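Local coordinates for lipoate-protein ligase, putative (Streptococcus pneumoniae, PDB 1VQZ) that is probably a lipoate-protein ligase, with a ligase A/B catalytic domain followed by a smaller C-terminal domain, at residues His89-Ser100 / Arg154-Val165. Numbering follows the deposited sequence.
Sequences HDLNNLNYTIIS and RIMHHGCLLFDV. With EDO (1,2-ethanediol), chain L.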
ATOM      1  N   HIS A  89       1.264   9.839   6.628  1.00 26.77           N
ATOM      2  CA  HIS A  89       0.498   9.549   7.819  1.00 29.91           C
ATOM      3  C   HIS A  89       0.837  10.511   8.930  1.00 28.15           C
ATOM      4  O   HIS A  89       2.007  10.872   9.125  1.00 27.31           O
ATOM      5  CB  HIS A  89       0.851   8.135   8.316  1.00 31.09           C
ATOM      6  CG  HIS A  89       0.345   7.029   7.453  1.00 29.95           C
ATOM      7  ND1 HIS A  89       0.434   7.049   6.078  1.00 40.86           N
ATOM      8  CD2 HIS A  89      -0.146   5.802   7.779  1.00 30.80           C
ATOM      9  CE1 HIS A  89      -0.048   5.914   5.592  1.00 29.07           C
ATOM     10  NE2 HIS A  89      -0.374   5.128   6.607  1.00 34.66           N
ATOM     11  N   ASP A  90      -0.181  10.844   9.709  1.00 29.19           N
ATOM     12  CA  ASP A  90      -0.016  11.497  10.971  1.00 28.05           C
ATOM     13  C   ASP A  90      -1.050  10.988  11.971  1.00 30.96           C
ATOM     14  O   ASP A  90      -1.830  10.065  11.668  1.00 30.28           O
ATOM     15  CB  ASP A  90       0.051  13.044  10.794  1.00 29.39           C
ATOM     16  CG  ASP A  90      -1.299  13.718  10.499  1.00 29.59           C
ATOM     17  OD1 ASP A  90      -2.374  13.108  10.607  1.00 31.88           O
ATOM     18  OD2 ASP A  90      -1.274  14.926  10.136  1.00 28.52           O
ATOM     19  N   LEU A  91      -1.076  11.591  13.168  1.00 30.44           N
ATOM     20  CA  LEU A  91      -1.954  11.136  14.214  1.00 31.36           C
ATOM     21  C   LEU A  91      -3.457  11.322  13.905  1.00 30.65           C
ATOM     22  O   LEU A  91      -4.278  10.844  14.663  1.00 28.88           O
ATOM     23  CB  LEU A  91      -1.618  11.819  15.546  1.00 30.81           C
ATOM     24  CG  LEU A  91      -0.288  11.387  16.145  1.00 26.90           C
ATOM     25  CD1 LEU A  91      -0.128  12.081  17.504  1.00 37.63           C
ATOM     26  CD2 LEU A  91      -0.151   9.827  16.313  1.00 30.86           C
ATOM     27  N   ASN A  92      -3.779  12.025  12.820  1.00 30.43           N
ATOM     28  CA  ASN A  92      -5.147  12.216  12.364  1.00 30.11           C
ATOM     29  C   ASN A  92      -5.478  11.476  11.053  1.00 29.30           C
ATOM     30  O   ASN A  92      -6.510  11.747  10.362  1.00 27.38           O
ATOM     31  CB  ASN A  92      -5.436  13.704  12.263  1.00 31.82           C
ATOM     32  CG  ASN A  92      -5.581  14.339  13.603  1.00 35.15           C
ATOM     33  OD1 ASN A  92      -6.461  13.963  14.350  1.00 33.25           O
ATOM     34  ND2 ASN A  92      -4.706  15.291  13.931  1.00 33.63           N
ATOM     35  N   ASN A  93      -4.624  10.503  10.750  1.00 31.27           N
ATOM     36  CA  ASN A  93      -4.832   9.561   9.634  1.00 31.69           C
ATOM     37  C   ASN A  93      -5.192   8.232  10.233  1.00 32.33           C
ATOM     38  O   ASN A  93      -4.389   7.673  10.967  1.00 36.15           O
ATOM     39  CB  ASN A  93      -3.548   9.443   8.816  1.00 33.42           C
ATOM     40  CG  ASN A  93      -3.673   8.450   7.677  1.00 29.13           C
ATOM     41  OD1 ASN A  93      -4.296   8.744   6.680  1.00 37.71           O
ATOM     42  ND2 ASN A  93      -3.032   7.305   7.802  1.00 39.10           N
ATOM     43  N   LEU A  94      -6.379   7.727   9.934  1.00 29.76           N
ATOM     44  CA  LEU A  94      -6.866   6.493  10.529  1.00 29.55           C
ATOM     45  C   LEU A  94      -6.730   5.393   9.506  1.00 29.16           C
ATOM     46  O   LEU A  94      -7.371   5.429   8.457  1.00 30.58           O
ATOM     47  CB  LEU A  94      -8.339   6.623  10.949  1.00 27.09           C
ATOM     48  CG  LEU A  94      -8.966   5.398  11.627  1.00 28.75           C
ATOM     49  CD1 LEU A  94      -8.203   5.004  12.832  1.00 25.81           C
ATOM     50  CD2 LEU A  94     -10.446   5.676  11.963  1.00 31.26           C
ATOM     51  N   ASN A  95      -5.865   4.437   9.833  1.00 29.46           N
ATOM     52  CA  ASN A  95      -5.590   3.253   9.010  1.00 29.44           C
ATOM     53  C   ASN A  95      -6.614   2.172   9.298  1.00 26.74           C
ATOM     54  O   ASN A  95      -7.032   1.991  10.433  1.00 29.77           O
ATOM     55  CB  ASN A  95      -4.145   2.749   9.300  1.00 28.27           C
ATOM     56  CG  ASN A  95      -3.080   3.791   8.912  1.00 31.57           C
ATOM     57  OD1 ASN A  95      -2.338   4.328   9.757  1.00 38.83           O
ATOM     58  ND2 ASN A  95      -3.074   4.139   7.661  1.00 29.47           N
ATOM     59  N   TYR A  96      -7.006   1.442   8.264  1.00 28.40           N
ATOM     60  CA  TYR A  96      -7.893   0.294   8.414  1.00 28.99           C
ATOM     61  C   TYR A  96      -7.224  -0.895   7.756  1.00 31.11           C
ATOM     62  O   TYR A  96      -6.455  -0.743   6.761  1.00 28.30           O
ATOM     63  CB  TYR A  96      -9.311   0.531   7.813  1.00 26.71           C
ATOM     64  CG  TYR A  96      -9.324   0.720   6.311  1.00 31.55           C
ATOM     65  CD1 TYR A  96      -9.171   1.985   5.730  1.00 30.06           C
ATOM     66  CD2 TYR A  96      -9.444  -0.386   5.468  1.00 32.90           C
ATOM     67  CE1 TYR A  96      -9.148   2.129   4.338  1.00 27.81           C
ATOM     68  CE2 TYR A  96      -9.411  -0.258   4.111  1.00 37.09           C
ATOM     69  CZ  TYR A  96      -9.264   0.984   3.537  1.00 35.20           C
ATOM     70  OH  TYR A  96      -9.263   1.032   2.162  1.00 34.04           O
ATOM     71  N   THR A  97      -7.549  -2.079   8.286  1.00 29.58           N
ATOM     72  CA  THR A  97      -7.069  -3.358   7.747  1.00 29.21           C
ATOM     73  C   THR A  97      -8.202  -4.383   7.711  1.00 30.07           C
ATOM     74  O   THR A  97      -8.820  -4.634   8.719  1.00 27.89           O
ATOM     75  CB  THR A  97      -5.999  -3.905   8.657  1.00 32.73           C
ATOM     76  OG1 THR A  97      -4.953  -2.945   8.759  1.00 31.18           O
ATOM     77  CG2 THR A  97      -5.467  -5.194   8.166  1.00 29.16           C
ATOM     78  N   ILE A  98      -8.472  -4.947   6.539  1.00 30.60           N
ATOM     79  CA  ILE A  98      -9.491  -5.979   6.332  1.00 28.75           C
ATOM     80  C   ILE A  98      -8.790  -7.189   5.708  1.00 28.03           C
ATOM     81  O   ILE A  98      -8.429  -7.159   4.553  1.00 29.16           O
ATOM     82  CB  ILE A  98     -10.566  -5.483   5.377  1.00 29.66           C
ATOM     83  CG1 ILE A  98     -11.075  -4.112   5.837  1.00 35.22           C
ATOM     84  CG2 ILE A  98     -11.743  -6.462   5.269  1.00 27.89           C
ATOM     85  CD1 ILE A  98     -11.809  -3.394   4.742  1.00 38.90           C
ATOM     86  N   ILE A  99      -8.644  -8.250   6.488  1.00 25.25           N
ATOM     87  CA  ILE A  99      -8.039  -9.510   6.060  1.00 25.88           C
ATOM     88  C   ILE A  99      -9.037 -10.628   5.982  1.00 28.93           C
ATOM     89  O   ILE A  99      -9.899 -10.794   6.879  1.00 27.43           O
ATOM     90  CB  ILE A  99      -6.946  -9.903   7.044  1.00 26.00           C
ATOM     91  CG1 ILE A  99      -5.799  -8.879   6.987  1.00 24.36           C
ATOM     92  CG2 ILE A  99      -6.444 -11.311   6.780  1.00 27.06           C
ATOM     93  CD1 ILE A  99      -5.082  -8.720   8.308  1.00 29.16           C
ATOM     94  N   SER A 100      -8.929 -11.417   4.912  1.00 29.34           N
ATOM     95  CA  SER A 100      -9.895 -12.522   4.675  1.00 29.87           C
ATOM     96  C   SER A 100      -9.256 -13.659   3.915  1.00 29.37           C
ATOM     97  O   SER A 100      -8.488 -13.441   2.983  1.00 31.97           O
ATOM     98  CB  SER A 100     -11.103 -12.044   3.881  1.00 32.97           C
ATOM     99  OG  SER A 100     -10.636 -11.593   2.619  1.00 37.21           O
ATOM    100  N   ARG A 154      -5.126 -15.855   0.743  1.00 29.63           N
ATOM    101  CA  ARG A 154      -5.430 -14.781   1.690  1.00 31.92           C
ATOM    102  C   ARG A 154      -5.290 -13.360   1.117  1.00 29.16           C
ATOM    103  O   ARG A 154      -4.276 -12.967   0.460  1.00 28.44           O
ATOM    104  CB  ARG A 154      -4.588 -14.974   2.959  1.00 36.08           C
ATOM    105  CG  ARG A 154      -4.935 -14.087   4.072  1.00 38.84           C
ATOM    106  CD  ARG A 154      -4.179 -14.407   5.379  1.00 42.56           C
ATOM    107  NE  ARG A 154      -4.994 -15.250   6.167  1.00 43.62           N
ATOM    108  CZ  ARG A 154      -5.423 -15.072   7.411  1.00 33.14           C
ATOM    109  NH1 ARG A 154      -5.035 -14.113   8.222  1.00 30.83           N
ATOM    110  NH2 ARG A 154      -6.256 -15.990   7.855  1.00 32.26           N
ATOM    111  N   ILE A 155      -6.322 -12.566   1.385  1.00 28.24           N
ATOM    112  CA  ILE A 155      -6.495 -11.236   0.811  1.00 26.82           C
ATOM    113  C   ILE A 155      -6.466 -10.179   1.887  1.00 32.16           C
ATOM    114  O   ILE A 155      -7.112 -10.347   2.920  1.00 31.23           O
ATOM    115  CB  ILE A 155      -7.862 -11.155   0.131  1.00 29.21           C
ATOM    116  CG1 ILE A 155      -7.960 -12.215  -0.991  1.00 33.42           C
ATOM    117  CG2 ILE A 155      -8.137  -9.716  -0.397  1.00 28.09           C
ATOM    118  CD1 ILE A 155      -9.330 -12.483  -1.487  1.00 36.06           C
HETATM  119  N   MSE A 156      -5.718  -9.093   1.649  1.00 31.52           N
HETATM  120  CA  MSE A 156      -5.787  -7.924   2.513  1.00 32.96           C
HETATM  121  C   MSE A 156      -6.162  -6.696   1.716  1.00 30.56           C
HETATM  122  O   MSE A 156      -5.551  -6.386   0.707  1.00 27.46           O
HETATM  123  CB  MSE A 156      -4.470  -7.687   3.262  1.00 28.92           C
HETATM  124  CG  MSE A 156      -4.518  -6.482   4.170  1.00 30.71           C
HETATM  125 SE   MSE A 156      -2.855  -6.182   5.212  1.00 44.10          SE
HETATM  126  CE  MSE A 156      -1.611  -5.893   3.624  1.00 33.72           C
ATOM    127  N   HIS A 157      -7.180  -6.013   2.199  1.00 29.05           N
ATOM    128  CA  HIS A 157      -7.515  -4.660   1.768  1.00 30.06           C
ATOM    129  C   HIS A 157      -7.127  -3.716   2.911  1.00 31.34           C
ATOM    130  O   HIS A 157      -7.581  -3.896   4.029  1.00 28.48           O
ATOM    131  CB  HIS A 157      -9.000  -4.500   1.534  1.00 28.39           C
ATOM    132  CG  HIS A 157      -9.501  -5.231   0.333  1.00 32.00           C
ATOM    133  ND1 HIS A 157      -9.613  -4.627  -0.904  1.00 33.61           N
ATOM    134  CD2 HIS A 157      -9.861  -6.522   0.158  1.00 36.19           C
ATOM    135  CE1 HIS A 157     -10.053  -5.512  -1.780  1.00 36.45           C
ATOM    136  NE2 HIS A 157     -10.216  -6.667  -1.159  1.00 34.27           N
ATOM    137  N   HIS A 158      -6.298  -2.724   2.641  1.00 28.63           N
ATOM    138  CA  HIS A 158      -5.954  -1.775   3.695  1.00 29.60           C
ATOM    139  C   HIS A 158      -5.839  -0.375   3.141  1.00 31.20           C
ATOM    140  O   HIS A 158      -5.711  -0.162   1.921  1.00 29.68           O
ATOM    141  CB  HIS A 158      -4.736  -2.212   4.539  1.00 30.03           C
ATOM    142  CG  HIS A 158      -3.424  -2.215   3.820  1.00 30.49           C
ATOM    143  ND1 HIS A 158      -2.216  -2.387   4.472  1.00 32.51           N
ATOM    144  CD2 HIS A 158      -3.127  -2.070   2.502  1.00 38.34           C
ATOM    145  CE1 HIS A 158      -1.234  -2.360   3.578  1.00 37.56           C
ATOM    146  NE2 HIS A 158      -1.761  -2.136   2.383  1.00 31.67           N
ATOM    147  N   GLY A 159      -5.950   0.595   4.027  1.00 33.48           N
ATOM    148  CA  GLY A 159      -5.895   1.962   3.542  1.00 33.52           C
ATOM    149  C   GLY A 159      -6.040   2.974   4.625  1.00 32.47           C
ATOM    150  O   GLY A 159      -5.970   2.625   5.786  1.00 29.25           O
ATOM    151  N   CYS A 160      -6.250   4.229   4.199  1.00 33.45           N
ATOM    152  CA  CYS A 160      -6.205   5.438   5.045  1.00 33.32           C
ATOM    153  C   CYS A 160      -7.547   6.188   4.971  1.00 29.60           C
ATOM    154  O   CYS A 160      -8.074   6.448   3.884  1.00 27.38           O
ATOM    155  CB  CYS A 160      -5.108   6.402   4.505  1.00 31.67           C
ATOM    156  SG  CYS A 160      -3.466   5.684   4.554  1.00 41.61           S
ATOM    157  N   LEU A 161      -8.079   6.556   6.121  1.00 29.18           N
ATOM    158  CA  LEU A 161      -9.208   7.476   6.201  1.00 27.76           C
ATOM    159  C   LEU A 161      -8.652   8.826   6.668  1.00 28.99           C
ATOM    160  O   LEU A 161      -8.008   8.911   7.721  1.00 27.12           O
ATOM    161  CB  LEU A 161     -10.219   6.945   7.208  1.00 30.61           C
ATOM    162  CG  LEU A 161     -10.991   5.706   6.747  1.00 29.05           C
ATOM    163  CD1 LEU A 161     -11.376   4.817   7.913  1.00 30.48           C
ATOM    164  CD2 LEU A 161     -12.249   6.127   5.991  1.00 28.90           C
ATOM    165  N   LEU A 162      -8.852   9.863   5.855  1.00 29.68           N
ATOM    166  CA  LEU A 162      -8.324  11.206   6.149  1.00 27.85           C
ATOM    167  C   LEU A 162      -9.298  11.884   7.080  1.00 28.16           C
ATOM    168  O   LEU A 162     -10.353  12.318   6.658  1.00 26.55           O
ATOM    169  CB  LEU A 162      -8.131  12.062   4.887  1.00 31.15           C
ATOM    170  CG  LEU A 162      -7.339  11.423   3.730  1.00 29.45           C
ATOM    171  CD1 LEU A 162      -7.268  12.379   2.515  1.00 33.43           C
ATOM    172  CD2 LEU A 162      -5.972  11.009   4.188  1.00 30.97           C
ATOM    173  N   PHE A 163      -8.922  11.939   8.366  1.00 27.58           N
ATOM    174  CA  PHE A 163      -9.745  12.554   9.336  1.00 26.05           C
ATOM    175  C   PHE A 163      -9.363  14.013   9.553  1.00 27.49           C
ATOM    176  O   PHE A 163     -10.230  14.890   9.456  1.00 26.45           O
ATOM    177  CB  PHE A 163      -9.821  11.732  10.620  1.00 26.68           C
ATOM    178  CG  PHE A 163     -10.824  12.278  11.592  1.00 22.19           C
ATOM    179  CD1 PHE A 163     -10.453  13.259  12.510  1.00 28.16           C
ATOM    180  CD2 PHE A 163     -12.138  11.845  11.547  1.00 23.99           C
ATOM    181  CE1 PHE A 163     -11.423  13.804  13.351  1.00 32.55           C
ATOM    182  CE2 PHE A 163     -13.094  12.381  12.368  1.00 24.72           C
ATOM    183  CZ  PHE A 163     -12.741  13.358  13.259  1.00 27.99           C
ATOM    184  N   ASP A 164      -8.094  14.283   9.818  1.00 28.48           N
ATOM    185  CA  ASP A 164      -7.605  15.676   9.874  1.00 28.69           C
ATOM    186  C   ASP A 164      -6.106  15.734   9.610  1.00 27.39           C
ATOM    187  O   ASP A 164      -5.328  16.324  10.360  1.00 27.65           O
ATOM    188  CB  ASP A 164      -7.941  16.337  11.228  1.00 30.26           C
ATOM    189  CG  ASP A 164      -7.766  17.883  11.226  1.00 30.60           C
ATOM    190  OD1 ASP A 164      -7.600  18.530  10.154  1.00 29.35           O
ATOM    191  OD2 ASP A 164      -7.878  18.472  12.342  1.00 32.76           O
ATOM    192  N   VAL A 165      -5.706  15.077   8.540  1.00 27.02           N
ATOM    193  CA  VAL A 165      -4.328  14.961   8.188  1.00 24.10           C
ATOM    194  C   VAL A 165      -3.827  16.329   7.713  1.00 24.02           C
ATOM    195  O   VAL A 165      -4.559  17.083   7.039  1.00 27.22           O
ATOM    196  CB  VAL A 165      -4.158  13.886   7.078  1.00 25.76           C
ATOM    197  CG1 VAL A 165      -2.660  13.679   6.721  1.00 30.15           C
ATOM    198  CG2 VAL A 165      -4.802  12.583   7.535  1.00 27.40           C
TER
HETATM  199  C1  EDO L 410       0.650   1.181   5.705  1.00 33.27           C
HETATM  200  O1  EDO L 410      -0.264   2.140   5.226  1.00 22.97           O
HETATM  201  C2  EDO L 410      -0.077  -0.138   5.595  1.00 33.45           C
HETATM  202  O2  EDO L 410       0.587  -1.130   6.346  1.00 27.87           O
HETATM  203  O   HOH W   1      -2.947  16.473  11.599  1.00 29.92           O
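Two backbone amides grip the carbonyl oxygen Asn92 O: Asp164 N at 3.0 Å and Phe163 N at 3.1 Å, the second in a more bent bond. Beside this fork, one water donates to Asp90 OD2 and Asp164 O and accepts from Asn92 ND2, tying the two loops together. Asp90 suits its turn because its carboxylate has an oxygen for each task: OD1 takes the amide Asn92 N, 2.8 Å away, in an Asx turn, while OD2 serves the water and the amide of Asp166.

Beyond the loops, strands 93-100 and 154-162 run antiparallel, with paired backbone bonds from Leu94-Leu161 to Ser100-Ile155. Gly159 makes room for Tyr96, whose first torsion (chi1 65°) sets CG between its own N and carbonyl carbon, so that the ring lies across the partner strand, with Gly159 N 3.3 Å above one face; its hydroxyl reaches Asn146.

On the opposite face of the sheet from Tyr96, Cys160 SG lies 3.6 Å from His89 CE1, obliquely to the ring, and weakly accepts from Asn93 ND2 at 3.7 Å. Farther along this face, His158 is held between Glu30 and Ser82, with 1,2-ethanediol near its CE1, and Ile99 CG1 packs on Met156 CG at 3.9 Å, apolar surface that helix 23-36 covers. These are neighbouring central strands of the large mixed sheet in the lipoyl protein ligase A/B catalytic domain, a fold related to class II tRNA synthetases.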